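Local coordinates for protein fructose-2,6-bisphosphatase TIGAR B (Danio rerio, PDB 3E9D) that probably hydrolyses fructose-2,6-bisphosphate to fructose 6-phosphate and phosphate, thereby restraining glycolysis and favouring the pentose phosphate pathway, at residues T7-G12 and T218-F223; Q60-T65 and V181-F186. All coordinates share one frame; numbering follows the deposited sequence.

How the contacts relate
Contact 1 and contact 2 illustrate how one phosphate pocket is assembled from segments far apart in sequence. Their centres lie about 9 Å apart, and along the chain contact 2 falls inside the loop that contact 1 closes. Strands 2-10 and 177-182 are neighbours in the central sheet, where Val9 O and Ser182 N, 2.9 Å apart, probably form a hydrogen bond. A second probable bond runs from Gly12 N to Thr65 OG1 at 3.0 Å. The chain C phosphate is common to both: Arg10 and His11 reach it from contact 1, Arg61, His183 and Gly184 from contact 2. The ring of His183 also meets that of His11, the residue phosphorylated during catalysis.

Contact 1. Residues T7-G12 and T218-F223; sequences TIVRHG and TGISRF. With PO4 (phosphate ion), chain C; PO4 (phosphate ion), chain D.
Phe223 meets Ile8 at one end of this strand pairing, its CD2 lying 4.1 Å from Ile8 CD1, with the methyl set obliquely to the ring. At the other end the guanidinium of Arg10 receives two phosphate ions, probably from the crystallisation liquor, at its edge, near its plane. NE donates to O2 of the chain C phosphate at 2.9 Å and NH2 to O3 of the same ion, while NH1 and NH2 grip two oxygens of the chain D phosphate. CG is anti to the backbone N (chi1 179°), and the chain stays extended to NE, so the guanidinium ends up away from residues 218-223; Cys215 O also takes a bond from NH1. The His11 ring likewise turns an edge to the chain C phosphate, and ND1 donates to Gly12 O from above its carbonyl plane, which helps fix the ring's rotation.

Between these ends the backbones run antiparallel. Ile8 and Ser221 are a hydrogen-bonded pair, with Ile8 N 2.8 Å from Ser221 O and Ser221 N 2.9 Å from Ile8 O. Thr7 CG2 packs 3.6 Å from Ile220 CG2 on the face shared with Val9, while Thr7 OG1 bonds to His177. Arg10 N donates to Gly219 O at 3.3 Å. The end of strand 2-10 and the loop after it bring Arg10, His11 and Gly12, the RHG motif of the histidine phosphatases, to the catalytic pocket, with His11 as the phosphorylated nucleophile.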
ATOM      1  N   THR A   7      -5.043  -2.817   4.628  1.00 16.41           N
ATOM      2  CA  THR A   7      -3.880  -3.688   4.432  1.00 16.98           C
ATOM      3  C   THR A   7      -3.272  -3.371   3.090  1.00 17.38           C
ATOM      4  O   THR A   7      -3.978  -3.328   2.082  1.00 18.49           O
ATOM      5  CB  THR A   7      -4.270  -5.176   4.494  1.00 17.20           C
ATOM      6  OG1 THR A   7      -4.757  -5.470   5.808  1.00 15.72           O
ATOM      7  CG2 THR A   7      -3.072  -6.088   4.168  1.00 15.92           C
ATOM      8  N   ILE A   8      -1.965  -3.149   3.079  1.00 17.52           N
ATOM      9  CA  ILE A   8      -1.271  -2.693   1.885  1.00 17.39           C
ATOM     10  C   ILE A   8      -0.224  -3.731   1.491  1.00 17.48           C
ATOM     11  O   ILE A   8       0.632  -4.100   2.316  1.00 17.60           O
ATOM     12  CB  ILE A   8      -0.537  -1.363   2.156  1.00 17.41           C
ATOM     13  CG1 ILE A   8      -1.528  -0.268   2.599  1.00 17.90           C
ATOM     14  CG2 ILE A   8       0.277  -0.921   0.891  1.00 17.82           C
ATOM     15  CD1 ILE A   8      -0.834   1.027   3.150  1.00 18.69           C
ATOM     16  N   VAL A   9      -0.274  -4.185   0.241  1.00 16.46           N
ATOM     17  CA  VAL A   9       0.626  -5.239  -0.223  1.00 16.50           C
ATOM     18  C   VAL A   9       1.327  -4.807  -1.507  1.00 16.60           C
ATOM     19  O   VAL A   9       0.677  -4.341  -2.443  1.00 16.70           O
ATOM     20  CB  VAL A   9      -0.153  -6.581  -0.466  1.00 16.57           C
ATOM     21  CG1 VAL A   9       0.805  -7.740  -0.843  1.00 15.77           C
ATOM     22  CG2 VAL A   9      -1.016  -6.946   0.758  1.00 16.62           C
ATOM     23  N   ARG A  10       2.651  -4.937  -1.554  1.00 16.60           N
ATOM     24  CA  ARG A  10       3.367  -4.760  -2.825  1.00 16.98           C
ATOM     25  C   ARG A  10       3.194  -6.013  -3.723  1.00 17.07           C
ATOM     26  O   ARG A  10       3.165  -7.145  -3.227  1.00 17.01           O
ATOM     27  CB  ARG A  10       4.858  -4.475  -2.576  1.00 17.36           C
ATOM     28  CG  ARG A  10       5.678  -4.312  -3.880  1.00 17.46           C
ATOM     29  CD  ARG A  10       7.157  -4.000  -3.603  1.00 16.35           C
ATOM     30  NE  ARG A  10       7.890  -3.934  -4.857  1.00 16.99           N
ATOM     31  CZ  ARG A  10       9.153  -4.327  -5.012  1.00 19.40           C
ATOM     32  NH1 ARG A  10       9.855  -4.821  -3.985  1.00 17.55           N
ATOM     33  NH2 ARG A  10       9.704  -4.242  -6.205  1.00 16.60           N
ATOM     34  N   HIS A  11       3.111  -5.818  -5.035  1.00 16.99           N
ATOM     35  CA  HIS A  11       2.965  -6.939  -5.979  1.00 17.28           C
ATOM     36  C   HIS A  11       4.117  -7.958  -5.825  1.00 17.10           C
ATOM     37  O   HIS A  11       5.217  -7.623  -5.340  1.00 17.02           O
ATOM     38  CB  HIS A  11       2.940  -6.405  -7.432  1.00 17.37           C
ATOM     39  CG  HIS A  11       4.273  -5.905  -7.883  1.00 17.91           C
ATOM     40  ND1 HIS A  11       5.245  -6.745  -8.380  1.00 19.49           N
ATOM     41  CD2 HIS A  11       4.829  -4.671  -7.834  1.00 20.34           C
ATOM     42  CE1 HIS A  11       6.340  -6.052  -8.636  1.00 20.85           C
ATOM     43  NE2 HIS A  11       6.118  -4.791  -8.308  1.00 22.69           N
ATOM     44  N   GLY A  12       3.887  -9.176  -6.309  1.00 17.15           N
ATOM     45  CA  GLY A  12       4.917 -10.224  -6.289  1.00 17.28           C
ATOM     46  C   GLY A  12       6.022  -9.968  -7.299  1.00 17.56           C
ATOM     47  O   GLY A  12       5.837  -9.201  -8.236  1.00 17.93           O
ATOM     48  N   THR A 218       5.453  -8.525  -2.155  1.00 18.40           N
ATOM     49  CA  THR A 218       4.390  -9.029  -1.259  1.00 18.22           C
ATOM     50  C   THR A 218       4.555  -8.678   0.234  1.00 18.25           C
ATOM     51  O   THR A 218       3.893  -9.272   1.086  1.00 17.36           O
ATOM     52  CB  THR A 218       4.048 -10.555  -1.452  1.00 18.95           C
ATOM     53  OG1 THR A 218       5.086 -11.382  -0.895  1.00 19.39           O
ATOM     54  CG2 THR A 218       3.858 -10.879  -2.924  1.00 19.39           C
ATOM     55  N   GLY A 219       5.410  -7.699   0.537  1.00 17.87           N
ATOM     56  CA  GLY A 219       5.530  -7.193   1.910  1.00 17.79           C
ATOM     57  C   GLY A 219       4.208  -6.545   2.278  1.00 17.53           C
ATOM     58  O   GLY A 219       3.548  -5.924   1.419  1.00 16.66           O
ATOM     59  N   ILE A 220       3.808  -6.712   3.542  1.00 17.12           N
ATOM     60  CA  ILE A 220       2.465  -6.359   3.983  1.00 16.59           C
ATOM     61  C   ILE A 220       2.521  -5.318   5.103  1.00 16.50           C
ATOM     62  O   ILE A 220       3.243  -5.517   6.097  1.00 15.90           O
ATOM     63  CB  ILE A 220       1.678  -7.618   4.499  1.00 17.37           C
ATOM     64  CG1 ILE A 220       1.695  -8.749   3.452  1.00 17.05           C
ATOM     65  CG2 ILE A 220       0.253  -7.228   4.855  1.00 15.65           C
ATOM     66  CD1 ILE A 220       1.107 -10.073   3.948  1.00 17.06           C
ATOM     67  N   SER A 221       1.785  -4.211   4.927  1.00 15.61           N
ATOM     68  CA  SER A 221       1.651  -3.180   5.960  1.00 16.25           C
ATOM     69  C   SER A 221       0.193  -2.994   6.354  1.00 16.42           C
ATOM     70  O   SER A 221      -0.710  -3.331   5.581  1.00 16.25           O
ATOM     71  CB  SER A 221       2.214  -1.819   5.479  1.00 15.87           C
ATOM     72  OG  SER A 221       3.527  -1.983   4.946  1.00 17.73           O
ATOM     73  N   ARG A 222      -0.043  -2.421   7.534  1.00 16.63           N
ATOM     74  CA  ARG A 222      -1.410  -2.232   8.016  1.00 17.43           C
ATOM     75  C   ARG A 222      -1.545  -0.942   8.812  1.00 17.24           C
ATOM     76  O   ARG A 222      -0.740  -0.695   9.718  1.00 16.22           O
ATOM     77  CB  ARG A 222      -1.871  -3.416   8.890  1.00 18.20           C
ATOM     78  CG  ARG A 222      -3.402  -3.350   9.258  1.00 21.00           C
ATOM     79  CD  ARG A 222      -3.888  -4.429  10.253  1.00 26.01           C
ATOM     80  NE  ARG A 222      -3.880  -5.843   9.786  1.00 32.78           N
ATOM     81  CZ  ARG A 222      -3.942  -6.180   8.523  1.00 31.95           C
ATOM     82  NH1 ARG A 222      -4.022  -5.194   7.667  1.00 34.94           N
ATOM     83  NH2 ARG A 222      -3.925  -7.449   8.105  1.00 28.49           N
ATOM     84  N   PHE A 223      -2.558  -0.143   8.456  1.00 16.55           N
ATOM     85  CA  PHE A 223      -2.943   1.048   9.199  1.00 17.63           C
ATOM     86  C   PHE A 223      -4.432   0.938   9.517  1.00 18.16           C
ATOM     87  O   PHE A 223      -5.191   0.347   8.745  1.00 18.22           O
ATOM     88  CB  PHE A 223      -2.709   2.342   8.381  1.00 17.18           C
ATOM     89  CG  PHE A 223      -1.253   2.669   8.154  1.00 17.71           C
ATOM     90  CD1 PHE A 223      -0.613   3.613   8.953  1.00 17.36           C
ATOM     91  CD2 PHE A 223      -0.525   2.037   7.140  1.00 17.84           C
ATOM     92  CE1 PHE A 223       0.749   3.918   8.766  1.00 18.22           C
ATOM     93  CE2 PHE A 223       0.834   2.341   6.931  1.00 19.23           C
ATOM     94  CZ  PHE A 223       1.469   3.291   7.759  1.00 16.83           C
TER
HETATM   95  P   PO4 C 266       7.558  -2.082  -8.505  1.00 27.55           P
HETATM   96  O1  PO4 C 266       6.429  -1.956  -9.495  1.00 25.93           O
HETATM   97  O2  PO4 C 266       7.071  -2.276  -7.088  1.00 24.64           O
HETATM   98  O3  PO4 C 266       8.423  -3.276  -8.841  1.00 28.72           O
HETATM   99  O4  PO4 C 266       8.446  -0.858  -8.579  1.00 27.85           O
HETATM  100  P   PO4 D 267      12.965  -6.164  -5.279  1.00 49.13           P
HETATM  101  O1  PO4 D 267      12.540  -4.958  -6.089  1.00 46.18           O
HETATM  102  O2  PO4 D 267      12.357  -6.064  -3.882  1.00 47.43           O
HETATM  103  O3  PO4 D 267      12.538  -7.462  -5.951  1.00 46.81           O
HETATM  104  O4  PO4 D 267      14.488  -6.179  -5.184  1.00 47.14           O
HETATM  105  O   HOH W   1       3.320  -2.900   2.217  1.00 24.55           O

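Contact 2. Residues Q60-T65 and V181-F186; sequences QRAIQT and VSHGAF. With PO4 (phosphate ion), chain C.
Arg61 and His183 cross at about a right angle in the phosphate pocket of the histidine phosphatase fold, with guanidinium and imidazole planes 67° apart. His183 CE1 stands 3.3 Å above the plane of the Arg61 guanidinium, displaced toward its rim. Both groups converge on a single oxygen of the chain C phosphate: Arg61 NE and NH2 each donate to O1 at 2.9 Å, and His183 ND1 donates to it at 2.9 Å. Three donors therefore hold O1, consistent with the inferred part of His183 in stabilising the transition state. Arg61 NH2 also bonds to Gly24 O. Ser57 OG meets His183 NE2, so that with the phosphate bound both ring nitrogens have partners, and Ala62 CB lies 3.8 Å from the same NE2. An alanine in place of Arg61 would probably leave O1 with fewer donors, Gly24 O without this mate, and the ND1-CE1 edge of the His183 ring without its neighbour.

His183 occupies the N-cap position of helix 184-197, whose first residue, Gly184, donates its N to phosphate O2 at 2.8 Å in a nearly straight bond (174°). Behind the pocket, helix 60-71 packs on strand 177-182: Val181 CG1, anti to its backbone N (chi1 -177°), sits 4.0 Å from Thr65 CG2 and also touches Ala62. Thr65 OG1 turns back on its own helix, donating to Arg61 O at 2.8 Å nearly in line with the carbonyl.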
ATOM      1  N   GLN A  60      -0.438  -4.950 -14.546  1.00 19.62           N
ATOM      2  CA  GLN A  60      -0.660  -6.399 -14.546  1.00 19.65           C
ATOM      3  C   GLN A  60      -0.053  -7.095 -13.319  1.00 19.14           C
ATOM      4  O   GLN A  60      -0.717  -7.928 -12.693  1.00 19.45           O
ATOM      5  CB  GLN A  60      -0.124  -7.032 -15.840  1.00 20.06           C
ATOM      6  CG  GLN A  60      -0.233  -8.550 -15.847  1.00 23.76           C
ATOM      7  CD  GLN A  60       0.246  -9.210 -17.130  1.00 27.50           C
ATOM      8  OE1 GLN A  60       1.122  -8.697 -17.842  1.00 30.28           O
ATOM      9  NE2 GLN A  60      -0.323 -10.373 -17.423  1.00 28.27           N
ATOM     10  N   ARG A  61       1.192  -6.751 -12.972  1.00 18.34           N
ATOM     11  CA  ARG A  61       1.876  -7.409 -11.844  1.00 17.86           C
ATOM     12  C   ARG A  61       1.082  -7.280 -10.536  1.00 17.96           C
ATOM     13  O   ARG A  61       1.072  -8.203  -9.720  1.00 16.91           O
ATOM     14  CB  ARG A  61       3.329  -6.912 -11.675  1.00 17.38           C
ATOM     15  CG  ARG A  61       3.507  -5.390 -11.457  1.00 16.18           C
ATOM     16  CD  ARG A  61       4.941  -4.981 -11.835  1.00 16.61           C
ATOM     17  NE  ARG A  61       5.257  -3.574 -11.566  1.00 20.54           N
ATOM     18  CZ  ARG A  61       5.113  -2.585 -12.453  1.00 21.25           C
ATOM     19  NH1 ARG A  61       4.638  -2.844 -13.664  1.00 18.84           N
ATOM     20  NH2 ARG A  61       5.457  -1.340 -12.132  1.00 20.87           N
ATOM     21  N   ALA A  62       0.423  -6.133 -10.359  1.00 17.91           N
ATOM     22  CA  ALA A  62      -0.392  -5.845  -9.171  1.00 18.30           C
ATOM     23  C   ALA A  62      -1.761  -6.536  -9.246  1.00 18.90           C
ATOM     24  O   ALA A  62      -2.222  -7.180  -8.269  1.00 18.18           O
ATOM     25  CB  ALA A  62      -0.556  -4.305  -9.001  1.00 18.77           C
ATOM     26  N   ILE A  63      -2.415  -6.413 -10.408  1.00 18.32           N
ATOM     27  CA  ILE A  63      -3.674  -7.128 -10.643  1.00 18.67           C
ATOM     28  C   ILE A  63      -3.556  -8.644 -10.383  1.00 17.76           C
ATOM     29  O   ILE A  63      -4.407  -9.225  -9.710  1.00 17.55           O
ATOM     30  CB  ILE A  63      -4.223  -6.882 -12.069  1.00 18.53           C
ATOM     31  CG1 ILE A  63      -4.563  -5.383 -12.224  1.00 19.67           C
ATOM     32  CG2 ILE A  63      -5.467  -7.789 -12.339  1.00 18.40           C
ATOM     33  CD1 ILE A  63      -4.698  -4.919 -13.643  1.00 18.93           C
ATOM     34  N   GLN A  64      -2.514  -9.270 -10.922  1.00 17.19           N
ATOM     35  CA  GLN A  64      -2.285 -10.712 -10.699  1.00 17.77           C
ATOM     36  C   GLN A  64      -2.103 -11.073  -9.223  1.00 17.43           C
ATOM     37  O   GLN A  64      -2.598 -12.095  -8.762  1.00 17.90           O
ATOM     38  CB  GLN A  64      -1.057 -11.170 -11.460  1.00 17.51           C
ATOM     39  CG  GLN A  64      -1.216 -11.192 -12.949  1.00 19.63           C
ATOM     40  CD  GLN A  64       0.063 -11.639 -13.605  1.00 22.39           C
ATOM     41  OE1 GLN A  64       1.048 -10.902 -13.643  1.00 22.41           O
ATOM     42  NE2 GLN A  64       0.069 -12.874 -14.103  1.00 22.39           N
ATOM     43  N   THR A  65      -1.378 -10.225  -8.496  1.00 16.98           N
ATOM     44  CA  THR A  65      -1.141 -10.426  -7.077  1.00 16.61           C
ATOM     45  C   THR A  65      -2.453 -10.329  -6.315  1.00 17.11           C
ATOM     46  O   THR A  65      -2.776 -11.203  -5.492  1.00 15.72           O
ATOM     47  CB  THR A  65      -0.110  -9.407  -6.538  1.00 16.63           C
ATOM     48  OG1 THR A  65       1.120  -9.591  -7.244  1.00 16.87           O
ATOM     49  CG2 THR A  65       0.134  -9.591  -5.009  1.00 14.77           C
ATOM     50  N   VAL A 181      -3.392  -3.110  -3.251  1.00 18.25           N
ATOM     51  CA  VAL A 181      -2.242  -3.801  -3.858  1.00 17.67           C
ATOM     52  C   VAL A 181      -1.563  -2.834  -4.826  1.00 17.67           C
ATOM     53  O   VAL A 181      -2.201  -2.327  -5.744  1.00 17.05           O
ATOM     54  CB  VAL A 181      -2.630  -5.161  -4.516  1.00 17.46           C
ATOM     55  CG1 VAL A 181      -1.383  -5.883  -5.073  1.00 17.03           C
ATOM     56  CG2 VAL A 181      -3.308  -6.068  -3.473  1.00 18.22           C
ATOM     57  N   SER A 182      -0.277  -2.584  -4.602  1.00 17.48           N
ATOM     58  CA  SER A 182       0.435  -1.522  -5.292  1.00 18.21           C
ATOM     59  C   SER A 182       1.937  -1.839  -5.472  1.00 18.53           C
ATOM     60  O   SER A 182       2.335  -3.005  -5.630  1.00 18.65           O
ATOM     61  CB  SER A 182       0.212  -0.175  -4.549  1.00 18.20           C
ATOM     62  OG  SER A 182       0.706   0.947  -5.284  1.00 18.37           O
ATOM     63  N   HIS A 183       2.754  -0.791  -5.451  1.00 18.31           N
ATOM     64  CA  HIS A 183       4.121  -0.860  -5.922  1.00 18.84           C
ATOM     65  C   HIS A 183       5.085  -0.237  -4.903  1.00 18.84           C
ATOM     66  O   HIS A 183       4.677   0.609  -4.107  1.00 19.06           O
ATOM     67  CB  HIS A 183       4.212  -0.137  -7.261  1.00 18.80           C
ATOM     68  CG  HIS A 183       3.263  -0.672  -8.280  1.00 18.59           C
ATOM     69  ND1 HIS A 183       3.606  -1.685  -9.144  1.00 18.18           N
ATOM     70  CD2 HIS A 183       1.971  -0.367  -8.543  1.00 17.22           C
ATOM     71  CE1 HIS A 183       2.566  -1.977  -9.907  1.00 18.45           C
ATOM     72  NE2 HIS A 183       1.563  -1.188  -9.562  1.00 18.95           N
ATOM     73  N   GLY A 184       6.350  -0.646  -4.963  1.00 18.04           N
ATOM     74  CA  GLY A 184       7.316  -0.349  -3.922  1.00 18.87           C
ATOM     75  C   GLY A 184       7.567   1.128  -3.689  1.00 19.18           C
ATOM     76  O   GLY A 184       7.470   1.597  -2.560  1.00 19.96           O
ATOM     77  N   ALA A 185       7.892   1.860  -4.748  1.00 18.97           N
ATOM     78  CA  ALA A 185       8.187   3.280  -4.597  1.00 19.00           C
ATOM     79  C   ALA A 185       6.939   4.037  -4.155  1.00 18.72           C
ATOM     80  O   ALA A 185       6.995   4.835  -3.218  1.00 18.17           O
ATOM     81  CB  ALA A 185       8.787   3.871  -5.866  1.00 18.79           C
ATOM     82  N   PHE A 186       5.806   3.755  -4.805  1.00 18.52           N
ATOM     83  CA  PHE A 186       4.529   4.365  -4.394  1.00 17.62           C
ATOM     84  C   PHE A 186       4.176   4.118  -2.915  1.00 17.15           C
ATOM     85  O   PHE A 186       3.792   5.054  -2.188  1.00 16.52           O
ATOM     86  CB  PHE A 186       3.389   3.850  -5.269  1.00 17.79           C
ATOM     87  CG  PHE A 186       2.068   4.484  -4.957  1.00 19.11           C
ATOM     88  CD1 PHE A 186       1.693   5.672  -5.581  1.00 18.27           C
ATOM     89  CD2 PHE A 186       1.186   3.885  -4.043  1.00 18.52           C
ATOM     90  CE1 PHE A 186       0.446   6.266  -5.303  1.00 20.14           C
ATOM     91  CE2 PHE A 186      -0.043   4.476  -3.754  1.00 19.11           C
ATOM     92  CZ  PHE A 186      -0.417   5.666  -4.391  1.00 19.89           C
TER
HETATM   93  P   PO4 C 266       7.558  -2.082  -8.505  1.00 27.55           P
HETATM   94  O1  PO4 C 266       6.429  -1.956  -9.495  1.00 25.93           O
HETATM   95  O2  PO4 C 266       7.071  -2.276  -7.088  1.00 24.64           O
HETATM   96  O3  PO4 C 266       8.423  -3.276  -8.841  1.00 28.72           O
HETATM   97  O4  PO4 C 266       8.446  -0.858  -8.579  1.00 27.85           O